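Local coordinates for capsule biosynthesis protein capD (Bacillus anthracis, PDB 3G9K), which cleaves the poly-gamma-D-glutamate capsule and joins the fragments through an amide bond to meso-diaminopimelic acid of the peptidoglycan, at residues V31-G34 and M35-L38; S117-M120 and G121-L124; T142-L145 and D146-K149; L173-T176 and D177-R180; G242-L245 and L246-K250. One frame throughout, in Å; residues are numbered along the deposited sequence.

Interaction 1. Residues V31-G34 and M35-L38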
loop_
_atom_site.group_PDB
_atom_site.type_symbol
_atom_site.label_atom_id
_atom_site.label_comp_id
_atom_site.label_asym_id
_atom_site.label_seq_id
_atom_site.Cartn_x
_atom_site.Cartn_y
_atom_site.Cartn_z
ATOM N N VAL A 31 -10.746 -8.374 4.533
ATOM C CA VAL A 31 -11.142 -9.358 3.512
ATOM C C VAL A 31 -12.633 -9.665 3.675
ATOM O O VAL A 31 -13.395 -9.565 2.746
ATOM C CB VAL A 31 -10.322 -10.658 3.551
ATOM C CG1 VAL A 31 -10.819 -11.694 2.453
ATOM C CG2 VAL A 31 -8.800 -10.381 3.407
ATOM N N GLU A 32 -13.044 -10.019 4.883
ATOM C CA GLU A 32 -14.445 -10.342 5.143
ATOM C C GLU A 32 -15.465 -9.258 4.779
ATOM O O GLU A 32 -16.488 -9.536 4.134
ATOM C CB GLU A 32 -14.577 -10.728 6.600
ATOM C CG GLU A 32 -15.972 -11.159 6.964
ATOM C CD GLU A 32 -16.119 -11.454 8.424
ATOM O OE1 GLU A 32 -15.117 -11.767 9.087
ATOM O OE2 GLU A 32 -17.271 -11.386 8.907
ATOM N N GLU A 33 -15.230 -8.034 5.236
ATOM C CA GLU A 33 -16.125 -6.940 4.926
ATOM C C GLU A 33 -16.173 -6.570 3.459
ATOM O O GLU A 33 -17.214 -6.162 2.942
ATOM C CB GLU A 33 -15.788 -5.718 5.776
ATOM C CG GLU A 33 -15.893 -5.964 7.265
ATOM C CD GLU A 33 -17.329 -6.301 7.714
ATOM O OE1 GLU A 33 -18.304 -5.931 7.021
ATOM O OE2 GLU A 33 -17.463 -6.915 8.804
ATOM N N GLY A 34 -15.039 -6.659 2.789
ATOM C CA GLY A 34 -14.961 -6.438 1.357
ATOM C C GLY A 34 -15.742 -7.451 0.528
ATOM O O GLY A 34 -16.454 -7.078 -0.424
HETATM N N MSE A 35 -15.587 -8.723 0.915
HETATM C CA MSE A 35 -16.348 -9.835 0.321
HETATM C C MSE A 35 -17.857 -9.673 0.542
HETATM O O MSE A 35 -18.644 -9.947 -0.360
HETATM C CB MSE A 35 -15.889 -11.181 0.889
HETATM C CG MSE A 35 -14.540 -11.686 0.374
HETATM SE SE MSE A 35 -14.447 -11.909 -1.549
HETATM C CE MSE A 35 -15.329 -13.643 -1.731
ATOM N N LYS A 36 -18.271 -9.283 1.775
ATOM C CA LYS A 36 -19.684 -8.977 2.095
ATOM C C LYS A 36 -20.325 -7.940 1.140
ATOM O O LYS A 36 -21.427 -8.167 0.622
ATOM C CB LYS A 36 -19.813 -8.620 3.592
ATOM C CG LYS A 36 -21.237 -8.479 4.207
ATOM C CD LYS A 36 -21.082 -8.409 5.734
ATOM C CE LYS A 36 -22.331 -8.108 6.507
ATOM N NZ LYS A 36 -22.137 -8.560 7.954
ATOM N N VAL A 37 -19.643 -6.830 0.871
ATOM C CA VAL A 37 -20.110 -5.840 -0.091
ATOM C C VAL A 37 -20.302 -6.450 -1.475
ATOM O O VAL A 37 -21.290 -6.171 -2.189
ATOM C CB VAL A 37 -19.120 -4.631 -0.169
ATOM C CG1 VAL A 37 -19.420 -3.708 -1.332
ATOM C CG2 VAL A 37 -19.142 -3.858 1.149
ATOM N N LEU A 38 -19.342 -7.260 -1.881
ATOM C CA LEU A 38 -19.336 -7.797 -3.228
ATOM C C LEU A 38 -20.407 -8.881 -3.345
ATOM O O LEU A 38 -21.093 -8.930 -4.328
ATOM C CB LEU A 38 -17.948 -8.358 -3.587
ATOM C CG LEU A 38 -16.840 -7.312 -3.836
ATOM C CD1 LEU A 38 -15.416 -7.927 -3.768
ATOM C CD2 LEU A 38 -17.035 -6.602 -5.158
HETATM O O HOH W 1 -20.698 -5.983 8.222
#
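Two consecutive turns of the amphipathic helix 28-39 meet here, where Glu33 and Lys36 face the same way at i and i+3. The backbone runs in regular alpha-helical bonds, with Met35 N giving its hydrogen to Val31 O at 3.0 Å and Lys36 N to Glu32 O at 3.0 Å. Glu33 is bent back at chi2 (-64°), so its carboxylate turns along the helix and Glu33 OE1 rests 3.9 Å from Lys36 CD. Lys36 leaves with CG opposite its own N (chi1 -171°) and stays extended, a shape that suits a long chain running from an exposed site to solvent. Its ammonium does not touch the acid directly. Val37 and Glu33 both pack on helix 44-58, meeting at Val50, while Glu33 OE2 receives a weak hydrogen bond from Tyr130 OH. On another flank, selenomethionine Met35 lies near Val31, with Val31 CG1 4.3 Å from Met35 CG, and both also pack on strand 22-25 and on the other CapD chain. One water joins the two charged groups, donating to Glu33 OE1 at 2.7 Å and accepting from Lys36 NZ at 3.0 Å.

Interaction 2. Residues S117-M120 and G121-L124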
loop_
_atom_site.group_PDB
_atom_site.type_symbol
_atom_site.label_atom_id
_atom_site.label_comp_id
_atom_site.label_asym_id
_atom_site.label_seq_id
_atom_site.Cartn_x
_atom_site.Cartn_y
_atom_site.Cartn_z
ATOM N N SER A 117 -21.142 3.727 -5.976
ATOM C CA SER A 117 -22.528 3.387 -6.307
ATOM C C SER A 117 -23.473 3.524 -5.132
ATOM O O SER A 117 -24.471 4.256 -5.201
ATOM C CB SER A 117 -22.606 1.959 -6.864
ATOM O OG SER A 117 -22.154 1.958 -8.193
ATOM N N LEU A 118 -23.171 2.823 -4.059
ATOM C CA LEU A 118 -24.008 2.872 -2.871
ATOM C C LEU A 118 -23.760 4.211 -2.136
ATOM O O LEU A 118 -22.728 4.846 -2.334
ATOM C CB LEU A 118 -23.699 1.678 -1.980
ATOM C CG LEU A 118 -24.092 0.288 -2.528
ATOM C CD1 LEU A 118 -23.422 -0.890 -1.784
ATOM C CD2 LEU A 118 -25.608 0.148 -2.446
ATOM N N PRO A 119 -24.731 4.674 -1.328
ATOM C CA PRO A 119 -24.477 5.869 -0.517
ATOM C C PRO A 119 -23.358 5.659 0.498
ATOM O O PRO A 119 -23.164 4.546 0.998
ATOM C CB PRO A 119 -25.798 6.072 0.234
ATOM C CG PRO A 119 -26.466 4.765 0.189
ATOM C CD PRO A 119 -26.080 4.138 -1.106
HETATM N N MSE A 120 -22.674 6.761 0.799
HETATM C CA MSE A 120 -21.510 6.716 1.670
HETATM C C MSE A 120 -21.813 6.161 3.055
HETATM O O MSE A 120 -21.055 5.343 3.580
HETATM C CB MSE A 120 -20.885 8.106 1.765
HETATM C CG MSE A 120 -19.545 8.098 2.424
HETATM SE SE MSE A 120 -18.373 6.930 1.403
HETATM C CE MSE A 120 -17.070 8.252 0.936
ATOM N N GLY A 121 -22.927 6.577 3.633
ATOM C CA GLY A 121 -23.226 6.180 4.978
ATOM C C GLY A 121 -23.099 4.698 5.202
ATOM O O GLY A 121 -22.506 4.255 6.135
ATOM N N GLU A 122 -23.690 3.937 4.317
ATOM C CA GLU A 122 -23.661 2.475 4.384
ATOM C C GLU A 122 -22.240 1.909 4.380
ATOM O O GLU A 122 -21.927 0.950 5.080
ATOM C CB GLU A 122 -24.356 1.842 3.170
ATOM C CG GLU A 122 -25.796 2.116 2.983
ATOM C CD GLU A 122 -26.368 1.440 1.723
ATOM O OE1 GLU A 122 -25.705 0.554 1.119
ATOM O OE2 GLU A 122 -27.486 1.786 1.336
ATOM N N LEU A 123 -21.405 2.486 3.537
ATOM C CA LEU A 123 -20.023 2.053 3.387
ATOM C C LEU A 123 -19.115 2.290 4.609
ATOM O O LEU A 123 -18.165 1.539 4.800
ATOM C CB LEU A 123 -19.460 2.722 2.159
ATOM C CG LEU A 123 -20.238 2.516 0.851
ATOM C CD1 LEU A 123 -19.542 3.268 -0.300
ATOM C CD2 LEU A 123 -20.424 1.020 0.453
ATOM N N LEU A 124 -19.448 3.289 5.456
ATOM C CA LEU A 124 -18.683 3.581 6.668
ATOM C C LEU A 124 -19.102 2.712 7.821
ATOM O O LEU A 124 -18.369 2.582 8.788
ATOM C CB LEU A 124 -18.828 5.067 7.050
ATOM C CG LEU A 124 -17.790 6.020 6.443
ATOM C CD1 LEU A 124 -17.863 6.025 4.959
ATOM C CD2 LEU A 124 -17.972 7.461 6.987
#
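Glu122 folds back from the first turn of helix 120-133 over Leu118 and Pro119, the residues that lead into it. Its CB sits 3.7 Å from Pro119 O, and its CG, set opposite the carbonyl carbon by chi1 of -63°, reaches Pro119 CG at 3.9 Å. From there the chain runs straight, and the carboxylate carbon Glu122 CD lies 3.7 Å from Pro119 CG, close to Pro119 CD as well. The two oxygens then part company: Glu122 OE2 touches Pro119 CG at 3.4 Å, whereas Glu122 OE1 meets Leu118 CD2 at 3.6 Å, the leucine crossing the acid at about a right angle.

Proline is tolerated just before the helix, where the backbone N has no helical bond to make. One turn on, Leu124 N donates to Met120 O at 3.2 Å, while Leu123 N makes only a weak bond to the same oxygen. The selenomethionine Met120 lays its CG 3.7 Å from Leu124 CD1, and Leu123 reaches back with CD2 to Leu118 CB. Leu123 packs on Ile49 and Val50 of helix 44-58, and Leu124 on Tyr53; Asp46 of that helix accepts the amides of Ser117 and Leu118.

The carboxylate thus meets carbon on this side, and its negative charge near the helix start would be expected to interact favourably with the helix dipole.

Interaction 3. Residues T142-L145 and D146-K149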
loop_
_atom_site.group_PDB
_atom_site.type_symbol
_atom_site.label_atom_id
_atom_site.label_comp_id
_atom_site.label_asym_id
_atom_site.label_seq_id
_atom_site.Cartn_x
_atom_site.Cartn_y
_atom_site.Cartn_z
ATOM N N THR A 142 -0.223 -6.278 18.599
ATOM C CA THR A 142 0.532 -6.316 19.866
ATOM C C THR A 142 2.008 -5.999 19.659
ATOM O O THR A 142 2.545 -5.088 20.274
ATOM C CB THR A 142 0.380 -7.664 20.608
ATOM O OG1 THR A 142 -1.013 -7.980 20.726
ATOM C CG2 THR A 142 0.989 -7.585 22.005
HETATM N N MSE A 143 2.636 -6.681 18.781
HETATM C CA MSE A 143 4.065 -6.475 18.542
HETATM C C MSE A 143 4.389 -5.074 17.996
HETATM O O MSE A 143 5.403 -4.480 18.362
HETATM C CB MSE A 143 4.614 -7.563 17.621
HETATM C CG MSE A 143 6.049 -7.327 17.195
HETATM SE SE MSE A 143 6.127 -6.395 15.508
HETATM C CE MSE A 143 6.327 -7.993 14.417
ATOM N N ARG A 144 3.591 -4.572 17.063
ATOM C CA ARG A 144 3.712 -3.205 16.617
ATOM C C ARG A 144 3.649 -2.187 17.752
ATOM O O ARG A 144 4.449 -1.240 17.781
ATOM C CB ARG A 144 2.618 -2.900 15.601
ATOM C CG ARG A 144 2.985 -3.396 14.214
ATOM C CD ARG A 144 3.868 -2.401 13.540
ATOM N NE ARG A 144 4.789 -3.045 12.624
ATOM C CZ ARG A 144 5.979 -3.544 12.952
ATOM N NH1 ARG A 144 6.433 -3.478 14.193
ATOM N NH2 ARG A 144 6.725 -4.121 12.020
ATOM N N LEU A 145 2.693 -2.370 18.650
ATOM C CA LEU A 145 2.546 -1.492 19.799
ATOM C C LEU A 145 3.775 -1.610 20.715
ATOM O O LEU A 145 4.325 -0.597 21.183
ATOM C CB LEU A 145 1.281 -1.830 20.577
ATOM C CG LEU A 145 -0.028 -1.305 19.970
ATOM C CD1 LEU A 145 -1.214 -1.943 20.609
ATOM C CD2 LEU A 145 -0.076 0.209 20.147
ATOM N N ASP A 146 4.207 -2.852 20.941
ATOM C CA ASP A 146 5.383 -3.123 21.750
ATOM C C ASP A 146 6.586 -2.364 21.235
ATOM O O ASP A 146 7.192 -1.599 21.975
ATOM C CB ASP A 146 5.671 -4.639 21.793
ATOM C CG ASP A 146 6.905 -4.951 22.598
ATOM O OD1 ASP A 146 6.766 -5.147 23.803
ATOM O OD2 ASP A 146 8.012 -4.904 22.030
ATOM N N LEU A 147 6.912 -2.529 19.954
ATOM C CA LEU A 147 8.041 -1.872 19.347
ATOM C C LEU A 147 7.916 -0.357 19.265
ATOM O O LEU A 147 8.954 0.339 19.246
ATOM C CB LEU A 147 8.300 -2.395 17.939
ATOM C CG LEU A 147 8.682 -3.879 17.868
ATOM C CD1 LEU A 147 8.902 -4.314 16.408
ATOM C CD2 LEU A 147 9.897 -4.161 18.760
ATOM N N ALA A 148 6.678 0.149 19.187
ATOM C CA ALA A 148 6.457 1.593 19.087
ATOM C C ALA A 148 6.426 2.285 20.449
ATOM O O ALA A 148 6.518 3.509 20.520
ATOM C CB ALA A 148 5.140 1.899 18.302
ATOM N N LYS A 149 6.252 1.531 21.524
ATOM C CA LYS A 149 5.984 2.125 22.829
ATOM C C LYS A 149 6.990 3.230 23.203
ATOM O O LYS A 149 6.584 4.277 23.753
ATOM C CB LYS A 149 5.916 1.023 23.868
ATOM C CG LYS A 149 5.529 1.419 25.290
ATOM C CD LYS A 149 5.549 0.200 26.178
ATOM C CE LYS A 149 5.401 0.595 27.668
ATOM N NZ LYS A 149 6.331 1.729 28.020
#
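Asp146 N and Leu147 N make the strongest bonds across these turns, to Thr142 O and Met143 O, each at 2.9 Å; the second is nearly straight, with an angle of 173° at the hydrogen. Further on the bonds become less regular. Ala148 N divides itself between Arg144 O at 3.0 Å and a weak bond to Leu145 O, and Lys149 N reaches Leu145 O only weakly. Leu145 O also bonds the hydroxyl of Tyr161, and the hydroxyl of Thr142 lies between Ile167 O and Asp138 O.

Side chains pack round Leu147. Its CD1 lies 3.6 Å from Met143 SE, the selenomethionine chain bending at chi2 and chi3 so that the two chains slant across each other. The same methyl stands 3.4 Å from Arg144 NH1, at the edge of the guanidinium and in its plane. Arg144 gets there with CG opposite the carbonyl carbon (chi1 -81°) and bends at chi2 and chi3, which bring its end back along the helix. Its charge makes a cation-pi contact with Phe23 of the other CapD chain, so the guanidinium meets a methyl at its edge and an aromatic ring of the partner chain. Leu145 and Ala148, the latter small enough for a buried place, rest on Phe24 of that chain.

The whole is a surface alpha-helix, 139-152, whose buried side, with Arg144, Leu145 and Ala148, lies against the partner chain of the two-chain enzyme.

Interaction 4. Residues L173-T176 and D177-R180; sequences LIQT and DLAR
The chain passes from an extended run at Leu173 and Ile174 into helix 176-188, and Gln175 at the N-cap gives its carbonyl to the first turn: Ala179 N donates to Gln175 O at 2.9 Å. The next bond, from Arg180 N to Thr176 O, is 3.1 Å long.

Gln175 and Leu178 lie side by side and point the same way. The glutamine chain is extended beyond CG, and its amide passes along the leucine, with Gln175 OE1 3.8 Å from Leu178 CD2 and Gln175 CB 4.0 Å from Leu178 CB. Glutamine suits this buried place because its amide N-H can be paid for elsewhere: Gln175 NE2 donates to Val57 O, while its carbon chain packs on Leu60, Phe135 and Phe160.

On the exposed side Arg180 bends at chi3 (-51°) and turns back toward the start of the helix. Arg180 NH1 forms a salt bridge with Asp177 OD1 at 3.3 Å, approaching from above the carboxylate plane, 48° out of it. Thr176 borders the same guanidinium twice over. Its CG2, placed opposite the backbone N with OG1 beside that N, lies 3.7 Å from Arg180 NH2, and its carbonyl oxygen stands over one face of the group, offset toward the rim.

Small Ala179 lets the helix come close to Ala131 and Glu132 of helix 120-133. Asp177 is an acid of the first turn, whose charge would be expected to suit the helix dipole, and its i to i+3 pairing with Arg180 completes a helix N-terminus that follows directly on a short strand.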
loop_
_atom_site.group_PDB
_atom_site.type_symbol
_atom_site.label_atom_id
_atom_site.label_comp_id
_atom_site.label_asym_id
_atom_site.label_seq_id
_atom_site.Cartn_x
_atom_site.Cartn_y
_atom_site.Cartn_z
ATOM N N LEU A 173 -10.247 -4.860 21.420
ATOM C CA LEU A 173 -9.965 -3.425 21.442
ATOM C C LEU A 173 -11.163 -2.650 20.945
ATOM O O LEU A 173 -11.577 -2.835 19.790
ATOM C CB LEU A 173 -8.765 -3.136 20.546
ATOM C CG LEU A 173 -8.407 -1.668 20.319
ATOM C CD1 LEU A 173 -8.102 -0.946 21.648
ATOM C CD2 LEU A 173 -7.258 -1.620 19.332
ATOM N N ILE A 174 -11.680 -1.779 21.819
ATOM C CA ILE A 174 -12.813 -0.895 21.582
ATOM C C ILE A 174 -12.260 0.538 21.442
ATOM O O ILE A 174 -11.389 0.945 22.216
ATOM C CB ILE A 174 -13.855 -0.896 22.735
ATOM C CG1 ILE A 174 -14.577 -2.272 22.816
ATOM C CG2 ILE A 174 -14.850 0.219 22.503
ATOM C CD1 ILE A 174 -15.430 -2.565 24.171
ATOM N N GLN A 175 -12.715 1.240 20.401
ATOM C CA GLN A 175 -12.221 2.596 20.035
ATOM C C GLN A 175 -13.370 3.619 19.936
ATOM O O GLN A 175 -13.770 4.058 18.838
ATOM C CB GLN A 175 -11.402 2.550 18.712
ATOM C CG GLN A 175 -10.081 1.786 18.808
ATOM C CD GLN A 175 -9.334 1.698 17.507
ATOM O OE1 GLN A 175 -8.441 2.497 17.225
ATOM N NE2 GLN A 175 -9.688 0.707 16.709
ATOM N N THR A 176 -13.873 4.005 21.109
ATOM C CA THR A 176 -14.989 4.910 21.255
ATOM C C THR A 176 -14.814 6.299 20.652
ATOM O O THR A 176 -15.703 6.764 19.952
ATOM C CB THR A 176 -15.359 5.036 22.715
ATOM O OG1 THR A 176 -15.721 3.726 23.172
ATOM C CG2 THR A 176 -16.520 6.006 22.900
ATOM N N ASP A 177 -13.679 6.945 20.907
ATOM C CA ASP A 177 -13.354 8.242 20.296
ATOM C C ASP A 177 -13.373 8.157 18.780
ATOM O O ASP A 177 -13.947 9.039 18.126
ATOM C CB ASP A 177 -11.972 8.773 20.729
ATOM C CG ASP A 177 -11.886 9.138 22.219
ATOM O OD1 ASP A 177 -12.901 9.142 22.918
ATOM O OD2 ASP A 177 -10.771 9.494 22.671
ATOM N N LEU A 178 -12.740 7.126 18.217
ATOM C CA LEU A 178 -12.746 6.926 16.770
ATOM C C LEU A 178 -14.150 6.687 16.205
ATOM O O LEU A 178 -14.462 7.166 15.109
ATOM C CB LEU A 178 -11.780 5.790 16.335
ATOM C CG LEU A 178 -11.617 5.454 14.847
ATOM C CD1 LEU A 178 -11.157 6.681 14.033
ATOM C CD2 LEU A 178 -10.620 4.254 14.667
ATOM N N ALA A 179 -14.967 5.887 16.906
ATOM C CA ALA A 179 -16.367 5.710 16.494
ATOM C C ALA A 179 -17.078 7.050 16.394
ATOM O O ALA A 179 -17.709 7.323 15.413
ATOM C CB ALA A 179 -17.097 4.762 17.411
ATOM N N ARG A 180 -16.914 7.909 17.391
ATOM C CA ARG A 180 -17.479 9.248 17.354
ATOM C C ARG A 180 -17.061 10.000 16.111
ATOM O O ARG A 180 -17.918 10.570 15.413
ATOM C CB ARG A 180 -17.079 10.036 18.603
ATOM C CG ARG A 180 -17.795 11.370 18.738
ATOM C CD ARG A 180 -17.440 12.034 20.080
ATOM N NE ARG A 180 -17.646 11.087 21.180
ATOM C CZ ARG A 180 -16.693 10.576 21.965
ATOM N NH1 ARG A 180 -15.416 10.908 21.840
ATOM N NH2 ARG A 180 -17.036 9.710 22.909
#

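Interaction 5. Residues G242-L245 and L246-K250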
loop_
_atom_site.group_PDB
_atom_site.type_symbol
_atom_site.label_atom_id
_atom_site.label_comp_id
_atom_site.label_asym_id
_atom_site.label_seq_id
_atom_site.Cartn_x
_atom_site.Cartn_y
_atom_site.Cartn_z
ATOM N N GLY A 242 5.434 4.282 -9.626
ATOM C CA GLY A 242 5.146 3.293 -10.651
ATOM C C GLY A 242 6.119 3.340 -11.821
ATOM O O GLY A 242 6.445 2.302 -12.371
ATOM N N VAL A 243 6.579 4.529 -12.203
ATOM C CA VAL A 243 7.620 4.622 -13.261
ATOM C C VAL A 243 8.877 3.789 -12.905
ATOM O O VAL A 243 9.374 3.006 -13.714
ATOM C CB VAL A 243 8.030 6.079 -13.568
ATOM C CG1 VAL A 243 9.287 6.091 -14.459
ATOM C CG2 VAL A 243 6.868 6.863 -14.222
ATOM N N THR A 244 9.356 3.934 -11.681
ATOM C CA THR A 244 10.534 3.208 -11.216
ATOM C C THR A 244 10.306 1.704 -11.254
ATOM O O THR A 244 11.166 0.968 -11.673
ATOM C CB THR A 244 10.922 3.654 -9.803
ATOM O OG1 THR A 244 11.151 5.065 -9.799
ATOM C CG2 THR A 244 12.185 2.944 -9.315
ATOM N N LEU A 245 9.139 1.254 -10.806
ATOM C CA LEU A 245 8.837 -0.178 -10.791
ATOM C C LEU A 245 8.810 -0.745 -12.197
ATOM O O LEU A 245 9.420 -1.782 -12.461
ATOM C CB LEU A 245 7.485 -0.421 -10.103
ATOM C CG LEU A 245 6.855 -1.799 -10.274
ATOM C CD1 LEU A 245 7.800 -2.947 -9.895
ATOM C CD2 LEU A 245 5.557 -1.824 -9.438
ATOM N N LEU A 246 8.147 -0.041 -13.114
ATOM C CA LEU A 246 8.030 -0.511 -14.497
ATOM C C LEU A 246 9.365 -0.489 -15.291
ATOM O O LEU A 246 9.640 -1.380 -16.084
ATOM C CB LEU A 246 7.000 0.341 -15.249
ATOM C CG LEU A 246 6.015 -0.359 -16.179
ATOM C CD1 LEU A 246 5.326 0.654 -17.095
ATOM C CD2 LEU A 246 6.568 -1.545 -16.917
ATOM N N GLN A 247 10.148 0.560 -15.104
ATOM C CA GLN A 247 11.527 0.580 -15.575
ATOM C C GLN A 247 12.335 -0.651 -15.127
ATOM O O GLN A 247 13.015 -1.293 -15.948
ATOM C CB GLN A 247 12.236 1.843 -15.073
ATOM C CG GLN A 247 11.768 3.116 -15.733
ATOM C CD GLN A 247 12.385 4.361 -15.118
ATOM O OE1 GLN A 247 12.908 4.327 -13.995
ATOM N NE2 GLN A 247 12.345 5.483 -15.871
HETATM N N MSE A 248 12.262 -0.950 -13.858
HETATM C CA MSE A 248 12.949 -2.110 -13.292
HETATM C C MSE A 248 12.447 -3.439 -13.866
HETATM O O MSE A 248 13.249 -4.327 -14.159
HETATM C CB MSE A 248 12.850 -2.115 -11.770
HETATM C CG MSE A 248 13.731 -1.090 -11.082
HETATM SE SE MSE A 248 13.652 -1.112 -9.165
HETATM C CE MSE A 248 14.147 -2.940 -8.821
ATOM N N LEU A 249 11.127 -3.578 -13.989
ATOM C CA LEU A 249 10.551 -4.760 -14.620
ATOM C C LEU A 249 11.062 -4.894 -16.059
ATOM O O LEU A 249 11.448 -5.979 -16.468
ATOM C CB LEU A 249 9.022 -4.706 -14.620
ATOM C CG LEU A 249 8.306 -4.837 -13.257
ATOM C CD1 LEU A 249 6.831 -4.497 -13.425
ATOM C CD2 LEU A 249 8.473 -6.254 -12.622
ATOM N N LYS A 250 11.029 -3.787 -16.808
ATOM C CA LYS A 250 11.445 -3.791 -18.213
ATOM C C LYS A 250 12.955 -4.038 -18.358
ATOM O O LYS A 250 13.369 -4.846 -19.199
ATOM C CB LYS A 250 11.005 -2.516 -18.907
ATOM C CG LYS A 250 9.505 -2.418 -19.101
ATOM C CD LYS A 250 9.137 -1.164 -19.858
ATOM C CE LYS A 250 9.435 -1.318 -21.359
ATOM N NZ LYS A 250 8.445 -2.161 -22.093
HETATM O O HOH W 2 12.704 5.859 -11.828
#
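Gln247 OE1 takes a hydrogen from a water at 2.7 Å, and that water accepts one from Thr244 OG1, also at 2.7 Å, so a single molecule bridges two polar side chains at i and i+3. The other end of the amide is held too, since Gln247 NE2 donates to Met299 O. With both ends engaged, the rotation of the buried amide is well defined, and glutamine fits a place where a donor and an acceptor are both wanted.

Its stem folds back over Val243. With CG opposite the carbonyl carbon (chi1 -71°), the chain runs past the helix carbonyl, and Gln247 CG lies 3.1 Å from Val243 O. Beyond it, Val243 CG1 touches Gln247 NE2 at 3.4 Å as the side chains slant across each other. The backbone bond from Gln247 N to Val243 O is 2.9 Å.

Round the helix the packing is apolar. Leu245 CD1 meets Leu249 CG at 3.9 Å, forming a leucine pair that also packs on Thr63 and Leu90 of the other CapD chain. Selenomethionine Met248 lays its CG 3.3 Å from Thr244 O and faces Ser275 and Ala278 of helix 264-284. Lys250 takes its charge to Asp302.

Regular i to i+4 bonds run throughout, as in a buried alpha-helix; helix 242-254 packs between strand 219-228, helix 264-284 and the partner chain.

All five are local contacts within or at the start of a helix, but their surroundings differ. Interaction 5 is wholly buried, and its polar groups are satisfied by a water, backbone carbonyls and a salt bridge, whereas interactions 1 to 4 are partly buried, with most charged groups at their outer sides, though Glu33 and Arg144 are buried. Interactions 2 and 4 lie at helix starts and feature an acid of the first turn; interactions 1 and 3 lie within helices, and interaction 5 covers the first turns of its own. Interactions 1 and 2 both pack on helix 44-58. Interactions 4 and 5 lie on opposite sides of the chain's centre. All but interaction 2 touch the other CapD chain.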